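Local coordinates for protein D-3-phosphoglycerate dehydrogenase (Sulfolobus tokodaii, PDB 2EKL) that binds NAD and probably catalyses the oxidation of D-3-phosphoglycerate to phosphohydroxypyruvate in amino-acid biosynthesis, at residues D48-R53 / K70-A75; G111-A116 / I227-S232; A141-G146 / N196-S201. All coordinates share one frame; numbering follows the deposited sequence.

Contact 1: residues D48-R53 / K70-A75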
loop_
_atom_site.group_PDB
_atom_site.type_symbol
_atom_site.label_atom_id
_atom_site.label_comp_id
_atom_site.label_asym_id
_atom_site.label_seq_id
_atom_site.Cartn_x
_atom_site.Cartn_y
_atom_site.Cartn_z
ATOM N N ASP A 48 21.487 33.251 -21.413
ATOM C CA ASP A 48 22.607 32.359 -21.119
ATOM C C ASP A 48 22.062 31.098 -20.461
ATOM O O ASP A 48 22.657 30.021 -20.552
ATOM C CB ASP A 48 23.560 33.022 -20.126
ATOM C CG ASP A 48 24.070 34.354 -20.609
ATOM O OD1 ASP A 48 24.945 34.362 -21.500
ATOM O OD2 ASP A 48 23.589 35.388 -20.099
ATOM N N ILE A 49 20.926 31.253 -19.789
ATOM C CA ILE A 49 20.295 30.152 -19.069
ATOM C C ILE A 49 18.790 30.093 -19.323
ATOM O O ILE A 49 18.128 31.124 -19.392
ATOM C CB ILE A 49 20.483 30.319 -17.539
ATOM C CG1 ILE A 49 21.970 30.429 -17.193
ATOM C CG2 ILE A 49 19.838 29.152 -16.805
ATOM C CD1 ILE A 49 22.238 30.839 -15.755
ATOM N N ILE A 50 18.260 28.883 -19.468
ATOM C CA ILE A 50 16.825 28.703 -19.649
ATOM C C ILE A 50 16.405 27.661 -18.617
ATOM O O ILE A 50 17.099 26.663 -18.422
ATOM C CB ILE A 50 16.461 28.196 -21.073
ATOM C CG1 ILE A 50 14.937 28.159 -21.231
ATOM C CG2 ILE A 50 17.047 26.810 -21.313
ATOM C CD1 ILE A 50 14.467 27.721 -22.606
ATOM N N VAL A 51 15.293 27.911 -17.933
ATOM C CA VAL A 51 14.795 26.975 -16.929
ATOM C C VAL A 51 13.395 26.564 -17.359
ATOM O O VAL A 51 12.535 27.414 -17.576
ATOM C CB VAL A 51 14.738 27.622 -15.529
ATOM C CG1 VAL A 51 14.317 26.590 -14.495
ATOM C CG2 VAL A 51 16.098 28.205 -15.171
ATOM N N VAL A 52 13.172 25.261 -17.489
ATOM C CA VAL A 52 11.874 24.784 -17.941
ATOM C C VAL A 52 11.336 23.648 -17.069
ATOM O O VAL A 52 12.083 23.079 -16.253
ATOM C CB VAL A 52 12.012 24.298 -19.385
ATOM C CG1 VAL A 52 12.670 25.383 -20.236
ATOM C CG2 VAL A 52 12.854 23.038 -19.434
ATOM N N ARG A 53 10.032 23.445 -17.183
ATOM C CA ARG A 53 9.644 22.312 -16.427
ATOM C C ARG A 53 9.257 21.266 -17.423
ATOM O O ARG A 53 10.066 20.507 -17.942
ATOM C CB ARG A 53 8.424 22.675 -15.550
ATOM C CG ARG A 53 8.703 22.445 -14.061
ATOM C CD ARG A 53 7.446 22.039 -13.244
ATOM N NE ARG A 53 6.216 22.679 -13.752
ATOM C CZ ARG A 53 5.044 22.387 -13.169
ATOM N NH1 ARG A 53 4.946 21.431 -12.244
ATOM N NH2 ARG A 53 4.017 23.190 -13.399
ATOM N N LYS A 70 24.039 28.601 -22.453
ATOM C CA LYS A 70 25.176 27.918 -21.844
ATOM C C LYS A 70 24.695 26.846 -20.868
ATOM O O LYS A 70 25.398 25.869 -20.605
ATOM C CB LYS A 70 26.058 28.925 -21.102
ATOM C CG LYS A 70 26.625 30.019 -21.991
ATOM C CD LYS A 70 27.297 31.105 -21.169
ATOM C CE LYS A 70 27.819 32.224 -22.059
ATOM N NZ LYS A 70 26.729 32.873 -22.846
ATOM N N ILE A 71 23.495 27.038 -20.326
ATOM C CA ILE A 71 22.922 26.083 -19.380
ATOM C C ILE A 71 21.427 25.933 -19.604
ATOM O O ILE A 71 20.711 26.921 -19.791
ATOM C CB ILE A 71 23.119 26.526 -17.905
ATOM C CG1 ILE A 71 24.603 26.708 -17.590
ATOM C CG2 ILE A 71 22.524 25.478 -16.962
ATOM C CD1 ILE A 71 24.862 27.242 -16.192
ATOM N N ILE A 72 20.966 24.687 -19.594
ATOM C CA ILE A 72 19.553 24.375 -19.741
ATOM C C ILE A 72 19.188 23.654 -18.450
ATOM O O ILE A 72 19.800 22.642 -18.109
ATOM C CB ILE A 72 19.288 23.423 -20.929
ATOM C CG1 ILE A 72 19.532 24.148 -22.252
ATOM C CG2 ILE A 72 17.860 22.904 -20.866
ATOM C CD1 ILE A 72 19.400 23.247 -23.475
ATOM N N ALA A 73 18.212 24.186 -17.724
ATOM C CA ALA A 73 17.796 23.572 -16.470
ATOM C C ALA A 73 16.381 23.037 -16.560
ATOM O O ALA A 73 15.453 23.759 -16.921
ATOM C CB ALA A 73 17.896 24.584 -15.329
ATOM N N ARG A 74 16.225 21.759 -16.233
ATOM C CA ARG A 74 14.923 21.107 -16.246
ATOM C C ARG A 74 14.539 20.839 -14.796
ATOM O O ARG A 74 15.161 20.017 -14.129
ATOM C CB ARG A 74 14.997 19.786 -17.016
ATOM C CG ARG A 74 13.786 18.877 -16.836
ATOM C CD ARG A 74 12.539 19.474 -17.448
ATOM N NE ARG A 74 11.341 18.705 -17.119
ATOM C CZ ARG A 74 11.091 17.469 -17.540
ATOM N NH1 ARG A 74 11.958 16.839 -18.320
ATOM N NH2 ARG A 74 9.966 16.865 -17.184
ATOM N N ALA A 75 13.527 21.546 -14.305
ATOM C CA ALA A 75 13.084 21.355 -12.930
ATOM C C ALA A 75 12.190 20.122 -12.895
ATOM O O ALA A 75 10.972 20.226 -12.753
ATOM C CB ALA A 75 12.321 22.586 -12.445
#
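The flat carboxylate of Asp48 receives the ammonium group of Lys70 on the anti lone pair of OD1, the one turned away from OD2, with NZ 2.7 Å from OD1 in a salt bridge. The two side chains run side by side, and a bend at the end of the lysine chain (chi4 60°) turns NZ in to the carboxylate. Tyr4 OH bonds to this OD1 as well as to Lys70 NZ, while OD2 takes the backbone amide of Lys7. At the other end of the pair, the guanidinium of Arg74 comes up obliquely to Arg53 O, but that approach is modelled too short to interpret.

Between these ends, strands 49-52 and 71-74 are parallel neighbours in register, Ile49 opposite Ile71 and Val51 opposite Ala73. With helix 60-65 they form a beta-alpha-beta crossover in the five-stranded parallel sheet, which in this family belongs to the substrate-binding domain. Asp48 O is gripped by two amides, Lys70 N at 2.7 Å and Ile71 N at 3.1 Å. Farther along, Ala73 N bonds to Ile50 O, and Val52 N to Ala73 O at 2.8 Å.

Ile49, Val51, Ile71 and Ala73 share one face, where Val51 CG2 lies 4.0 Å from Ala73 CB; helix 289-309 packs over Ile49 and Ile71. On the other face, Ile50 has CG1 anti to its backbone N (chi1 -175°), which puts CG2 between N and the carbonyl carbon and 3.8 Å from Ile72 CG1.

Contact 2: residues G111-A116 / I227-S232. With NAD (nicotinamide-adenine-dinucleotide), chain B.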
loop_
_atom_site.group_PDB
_atom_site.type_symbol
_atom_site.label_atom_id
_atom_site.label_comp_id
_atom_site.label_asym_id
_atom_site.label_seq_id
_atom_site.Cartn_x
_atom_site.Cartn_y
_atom_site.Cartn_z
ATOM N N GLY A 111 2.427 0.442 -2.472
ATOM C CA GLY A 111 1.017 0.720 -2.261
ATOM C C GLY A 111 0.165 0.115 -3.368
ATOM O O GLY A 111 -0.886 -0.468 -3.100
ATOM N N LEU A 112 0.606 0.266 -4.614
ATOM C CA LEU A 112 -0.124 -0.283 -5.758
ATOM C C LEU A 112 -0.159 -1.809 -5.706
ATOM O O LEU A 112 -1.194 -2.430 -5.974
ATOM C CB LEU A 112 0.519 0.182 -7.075
ATOM C CG LEU A 112 0.231 1.628 -7.492
ATOM C CD1 LEU A 112 1.087 2.019 -8.694
ATOM C CD2 LEU A 112 -1.252 1.761 -7.830
ATOM N N MET A 113 0.965 -2.418 -5.345
ATOM C CA MET A 113 1.033 -3.875 -5.255
ATOM C C MET A 113 -0.004 -4.410 -4.264
ATOM O O MET A 113 -0.734 -5.358 -4.560
ATOM C CB MET A 113 2.436 -4.313 -4.822
ATOM C CG MET A 113 2.566 -5.816 -4.594
ATOM S SD MET A 113 4.244 -6.313 -4.121
ATOM C CE MET A 113 4.348 -5.647 -2.462
ATOM N N ILE A 114 -0.072 -3.795 -3.090
ATOM C CA ILE A 114 -1.017 -4.234 -2.071
ATOM C C ILE A 114 -2.452 -3.910 -2.476
ATOM O O ILE A 114 -3.349 -4.725 -2.281
ATOM C CB ILE A 114 -0.697 -3.584 -0.708
ATOM C CG1 ILE A 114 0.697 -4.025 -0.250
ATOM C CG2 ILE A 114 -1.733 -4.002 0.330
ATOM C CD1 ILE A 114 1.235 -3.247 0.947
ATOM N N ALA A 115 -2.667 -2.729 -3.045
ATOM C CA ALA A 115 -4.016 -2.343 -3.466
ATOM C C ALA A 115 -4.537 -3.321 -4.514
ATOM O O ALA A 115 -5.711 -3.696 -4.493
ATOM C CB ALA A 115 -4.012 -0.924 -4.023
ATOM N N ALA A 116 -3.659 -3.745 -5.416
ATOM C CA ALA A 116 -4.034 -4.691 -6.472
ATOM C C ALA A 116 -4.321 -6.076 -5.895
ATOM O O ALA A 116 -5.310 -6.723 -6.247
ATOM C CB ALA A 116 -2.914 -4.786 -7.506
ATOM N N ILE A 227 0.458 -10.901 -10.583
ATOM C CA ILE A 227 0.092 -9.513 -10.327
ATOM C C ILE A 227 1.243 -8.710 -10.919
ATOM O O ILE A 227 2.411 -8.966 -10.613
ATOM C CB ILE A 227 -0.009 -9.201 -8.814
ATOM C CG1 ILE A 227 -1.217 -9.915 -8.211
ATOM C CG2 ILE A 227 -0.131 -7.691 -8.599
ATOM C CD1 ILE A 227 -1.310 -9.784 -6.704
ATOM N N ILE A 228 0.921 -7.763 -11.789
ATOM C CA ILE A 228 1.949 -6.945 -12.422
ATOM C C ILE A 228 1.815 -5.492 -11.981
ATOM O O ILE A 228 0.741 -4.907 -12.087
ATOM C CB ILE A 228 1.832 -7.012 -13.965
ATOM C CG1 ILE A 228 1.873 -8.471 -14.427
ATOM C CG2 ILE A 228 2.959 -6.219 -14.608
ATOM C CD1 ILE A 228 1.614 -8.658 -15.933
ATOM N N VAL A 229 2.909 -4.918 -11.486
ATOM C CA VAL A 229 2.901 -3.528 -11.029
ATOM C C VAL A 229 3.847 -2.728 -11.909
ATOM O O VAL A 229 4.940 -3.191 -12.236
ATOM C CB VAL A 229 3.370 -3.412 -9.555
ATOM C CG1 VAL A 229 3.285 -1.957 -9.088
ATOM C CG2 VAL A 229 2.506 -4.295 -8.665
ATOM N N ASN A 230 3.434 -1.525 -12.290
ATOM C CA ASN A 230 4.275 -0.696 -13.142
ATOM C C ASN A 230 4.254 0.777 -12.747
ATOM O O ASN A 230 3.231 1.444 -12.873
ATOM C CB ASN A 230 3.828 -0.839 -14.604
ATOM C CG ASN A 230 4.762 -0.129 -15.583
ATOM O OD1 ASN A 230 5.773 0.452 -15.190
ATOM N ND2 ASN A 230 4.421 -0.179 -16.865
ATOM N N THR A 231 5.384 1.272 -12.252
ATOM C CA THR A 231 5.494 2.683 -11.897
ATOM C C THR A 231 6.647 3.297 -12.678
ATOM O O THR A 231 7.099 4.394 -12.361
ATOM C CB THR A 231 5.751 2.900 -10.389
ATOM O OG1 THR A 231 6.931 2.193 -9.991
ATOM C CG2 THR A 231 4.564 2.422 -9.570
ATOM N N SER A 232 7.112 2.590 -13.704
ATOM C CA SER A 232 8.219 3.079 -14.520
ATOM C C SER A 232 7.727 3.759 -15.796
ATOM O O SER A 232 7.525 4.976 -15.812
ATOM C CB SER A 232 9.186 1.931 -14.847
ATOM O OG SER A 232 8.555 0.879 -15.557
HETATM P PA NAD B . 17.520 3.751 -12.719
HETATM O O1A NAD B . 18.163 3.887 -11.400
HETATM O O2A NAD B . 18.277 4.323 -13.905
HETATM O O5B NAD B . 17.216 2.191 -12.926
HETATM C C5B NAD B . 16.633 1.749 -14.142
HETATM C C4B NAD B . 17.176 0.203 -14.298
HETATM O O4B NAD B . 16.387 -0.524 -15.254
HETATM C C3B NAD B . 18.704 0.194 -14.638
HETATM O O3B NAD B . 19.442 -0.619 -13.727
HETATM C C2B NAD B . 18.702 -0.248 -16.107
HETATM O O2B NAD B . 19.862 -0.866 -16.609
HETATM C C1B NAD B . 17.466 -1.069 -16.083
HETATM N N9A NAD B . 16.952 -1.426 -17.443
HETATM C C8A NAD B . 16.836 -0.667 -18.599
HETATM N N7A NAD B . 16.313 -1.427 -19.590
HETATM C C5A NAD B . 16.087 -2.665 -19.093
HETATM C C6A NAD B . 15.555 -3.907 -19.621
HETATM N N6A NAD B . 15.155 -3.998 -20.879
HETATM N N1A NAD B . 15.456 -5.063 -18.775
HETATM C C2A NAD B . 15.874 -5.028 -17.405
HETATM N N3A NAD B . 16.394 -3.819 -16.886
HETATM C C4A NAD B . 16.493 -2.673 -17.719
HETATM O O3 NAD B . 16.092 4.496 -12.700
HETATM P PN NAD B . 15.048 4.710 -11.488
HETATM O O1N NAD B . 15.095 3.557 -10.577
HETATM O O2N NAD B . 15.428 6.026 -10.896
HETATM O O5D NAD B . 13.738 4.852 -12.353
HETATM C C5D NAD B . 13.096 3.693 -12.840
HETATM C C4D NAD B . 11.880 4.042 -13.673
HETATM O O4D NAD B . 10.880 4.689 -12.907
HETATM C C3D NAD B . 12.119 4.985 -14.887
HETATM O O3D NAD B . 11.387 4.539 -16.039
HETATM C C2D NAD B . 11.709 6.318 -14.374
HETATM O O2D NAD B . 11.550 7.275 -15.403
HETATM C C1D NAD B . 10.506 5.873 -13.589
HETATM N N1N NAD B . 9.957 6.806 -12.564
HETATM C C2N NAD B . 8.540 6.997 -12.524
HETATM C C3N NAD B . 7.991 7.884 -11.551
HETATM C C7N NAD B . 6.524 8.083 -11.500
HETATM O O7N NAD B . 6.086 9.310 -11.172
HETATM N N7N NAD B . 5.631 7.139 -11.755
HETATM C C4N NAD B . 8.927 8.573 -10.622
HETATM C C5N NAD B . 10.364 8.369 -10.675
HETATM C C6N NAD B . 10.876 7.471 -11.664
#
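Val229 spreads its two methyls under the helix and touches a different residue with each. CG1, anti to the backbone N, lies 4.0 Å from Leu112 CB; CG2, beside that N, sits 3.7 Å from Met113 CA, close against the helix backbone itself. Of the methionine side chain CB alone meets the valine, and the rest leads away.

Leu112 reaches past the end of the strand. Its CD1 comes within 3.6 Å of Thr231 CG2, the leucine and threonine sliding past each other in opposite directions. Thr231 turns this methyl to the leucine because OG1 takes the place between its backbone N and carbonyl carbon (chi1 56°), from where the hydroxyl bonds to Thr109 OG1, one turn earlier on the same helix. At the far end Ile227 CG2 approaches Ala116 CB at 4.2 Å. No hydrogen bond joins 111-116 to 227-232; between them the contact is an apolar seam, and the Thr231-Thr109 bond lies just beyond it.

Just past the strand the chain bends to the cofactor. Asn230 OD1 accepts from Ser232 N at 2.9 Å, making an Asx turn, and from Ser232 OG at 2.8 Å, the two donors coming from opposite faces of the amide plane. Thr231 O in turn receives the nicotinamide carboxamide, NAD N7N lying 3.2 Å away with a nearly straight bond (165°).

Helix 102-118 runs roughly antiparallel to strand 226-230, the segment axes 149° apart, and lies on one face of the Rossmann sheet. It also rests on both neighbours of that strand, Leu112 and Ala116 on Ala255 of strand 251-256 and Met113 on Val199 of strand 199-202, while Leu112 packs on Met120 of the second subunit.

Contact 3: residues A141-G146 / N196-S201; sequences AGKTIG and NSDVIS
Ile145 and Val199 pair where strands 144-148 and 199-202 run as parallel neighbours at the middle of the Rossmann sheet, where the chain, having built strands outward on one side of 144-148, comes back to start the other side. Close packing centres on Gly146. Its CA lies only 3.2 Å from Ser197 OG, which is itself bonded to Leu193 O in the helix that ends there, and a beta carbon on Gly146 would run into this hydroxyl. The glycine is also tied at both its N-H and its C=O: Gly146 N to Val199 O at 2.7 Å and Ser201 N to Gly146 O at 2.9 Å. On the opposite face Ile145 lies across Val199, CG1 to CG1 4.1 Å, with Met113 of helix 102-118 against both.

The solvent side is at the outer parts of Lys143 and Asn196. Lys143 brings only the base of its chain to the contact, then runs out extended to Glu139 O and to a salt bridge with Glu290 of the second subunit. Asn196 is exposed and its side chain leads away, although its backbone O still touches Thr144 CB.

Asp198 closes the start of the pair, which is polar but well held. With CG beside the backbone N (chi1 -59°), its side chain crosses those of Lys143 and Thr144 at about a right angle, and OD1 forms a salt bridge with Lys223. An alanine here would probably leave the amide of Thr144 without its acceptor and the charge of Lys223 without its mate. Thr144 O accepts both Asp198 N and Val199 N, and Thr144 N gives a practically straight bond (179°) to the anti lone pair of Asp198 OD2, 2.8 Å away.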
loop_
_atom_site.group_PDB
_atom_site.type_symbol
_atom_site.label_atom_id
_atom_site.label_comp_id
_atom_site.label_asym_id
_atom_site.label_seq_id
_atom_site.Cartn_x
_atom_site.Cartn_y
_atom_site.Cartn_z
ATOM N N ALA A 141 3.001 -12.440 1.628
ATOM C CA ALA A 141 4.078 -13.105 2.350
ATOM C C ALA A 141 4.316 -14.506 1.801
ATOM O O ALA A 141 3.369 -15.219 1.471
ATOM C CB ALA A 141 3.737 -13.177 3.838
ATOM N N GLY A 142 5.587 -14.884 1.694
ATOM C CA GLY A 142 5.937 -16.206 1.202
ATOM C C GLY A 142 5.956 -16.339 -0.307
ATOM O O GLY A 142 6.506 -17.303 -0.847
ATOM N N LYS A 143 5.357 -15.379 -1.000
ATOM C CA LYS A 143 5.336 -15.431 -2.450
ATOM C C LYS A 143 6.598 -14.814 -3.033
ATOM O O LYS A 143 7.389 -14.192 -2.321
ATOM C CB LYS A 143 4.077 -14.746 -2.978
ATOM C CG LYS A 143 2.829 -15.529 -2.591
ATOM C CD LYS A 143 1.563 -14.922 -3.136
ATOM C CE LYS A 143 0.360 -15.716 -2.660
ATOM N NZ LYS A 143 -0.906 -15.044 -3.032
ATOM N N THR A 144 6.788 -15.001 -4.331
ATOM C CA THR A 144 7.967 -14.499 -5.015
ATOM C C THR A 144 7.691 -13.256 -5.846
ATOM O O THR A 144 6.736 -13.223 -6.623
ATOM C CB THR A 144 8.540 -15.580 -5.951
ATOM O OG1 THR A 144 8.907 -16.729 -5.178
ATOM C CG2 THR A 144 9.764 -15.062 -6.697
ATOM N N ILE A 145 8.523 -12.234 -5.679
ATOM C CA ILE A 145 8.371 -11.012 -6.461
ATOM C C ILE A 145 9.568 -10.882 -7.398
ATOM O O ILE A 145 10.712 -11.144 -7.008
ATOM C CB ILE A 145 8.277 -9.746 -5.569
ATOM C CG1 ILE A 145 8.094 -8.508 -6.455
ATOM C CG2 ILE A 145 9.517 -9.622 -4.684
ATOM C CD1 ILE A 145 7.867 -7.213 -5.678
ATOM N N GLY A 146 9.289 -10.506 -8.639
ATOM C CA GLY A 146 10.339 -10.340 -9.630
ATOM C C GLY A 146 10.506 -8.875 -9.980
ATOM O O GLY A 146 9.607 -8.256 -10.553
ATOM N N ASN A 196 8.913 -17.839 -12.387
ATOM C CA ASN A 196 8.767 -18.038 -10.946
ATOM C C ASN A 196 8.157 -16.914 -10.107
ATOM O O ASN A 196 8.030 -17.060 -8.892
ATOM C CB ASN A 196 10.136 -18.399 -10.359
ATOM C CG ASN A 196 10.664 -19.722 -10.884
ATOM O OD1 ASN A 196 10.217 -20.791 -10.465
ATOM N ND2 ASN A 196 11.608 -19.657 -11.816
ATOM N N SER A 197 7.767 -15.807 -10.727
ATOM C CA SER A 197 7.223 -14.692 -9.953
ATOM C C SER A 197 5.707 -14.636 -9.830
ATOM O O SER A 197 4.985 -14.780 -10.815
ATOM C CB SER A 197 7.725 -13.364 -10.527
ATOM O OG SER A 197 9.132 -13.250 -10.388
ATOM N N ASP A 198 5.235 -14.415 -8.606
ATOM C CA ASP A 198 3.805 -14.301 -8.347
ATOM C C ASP A 198 3.442 -12.834 -8.554
ATOM O O ASP A 198 2.310 -12.497 -8.897
ATOM C CB ASP A 198 3.502 -14.753 -6.919
ATOM C CG ASP A 198 3.925 -16.189 -6.672
ATOM O OD1 ASP A 198 3.347 -17.095 -7.306
ATOM O OD2 ASP A 198 4.848 -16.413 -5.859
ATOM N N VAL A 199 4.431 -11.970 -8.345
ATOM C CA VAL A 199 4.271 -10.533 -8.535
ATOM C C VAL A 199 5.464 -10.060 -9.354
ATOM O O VAL A 199 6.600 -10.467 -9.099
ATOM C CB VAL A 199 4.279 -9.760 -7.192
ATOM C CG1 VAL A 199 4.167 -8.255 -7.454
ATOM C CG2 VAL A 199 3.128 -10.227 -6.307
ATOM N N ILE A 200 5.203 -9.214 -10.342
ATOM C CA ILE A 200 6.261 -8.661 -11.181
ATOM C C ILE A 200 6.167 -7.145 -11.074
ATOM O O ILE A 200 5.097 -6.577 -11.292
ATOM C CB ILE A 200 6.077 -9.067 -12.654
ATOM C CG1 ILE A 200 6.164 -10.589 -12.783
ATOM C CG2 ILE A 200 7.151 -8.402 -13.522
ATOM C CD1 ILE A 200 5.852 -11.104 -14.170
ATOM N N SER A 201 7.273 -6.490 -10.732
ATOM C CA SER A 201 7.268 -5.037 -10.600
ATOM C C SER A 201 8.273 -4.440 -11.583
ATOM O O SER A 201 9.455 -4.784 -11.560
ATOM C CB SER A 201 7.608 -4.641 -9.160
ATOM O OG SER A 201 7.299 -3.282 -8.919
#

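How the contacts relate
Contacts 2 and 3 belong to one Rossmann sheet, their centres about 12 Å apart, and strands 199-202 and 226-230 are neighbours in it: Val229 N lies 2.8 Å from Ile200 O, and Ile200 N 2.8 Å from Ile227 O, both probable hydrogen bonds. Along the chain contact 3 is nested inside the loop that contact 2 closes, and both touch the second subunit. Contact 1 lies in the other sheet, across the centre of the chain, with its centre about 34 Å from that of contact 2 and 42 Å from that of contact 3. NAD is held directly at contact 2; the side chains of Arg74 and Ser201 each lie about 10 Å from the bound NAD.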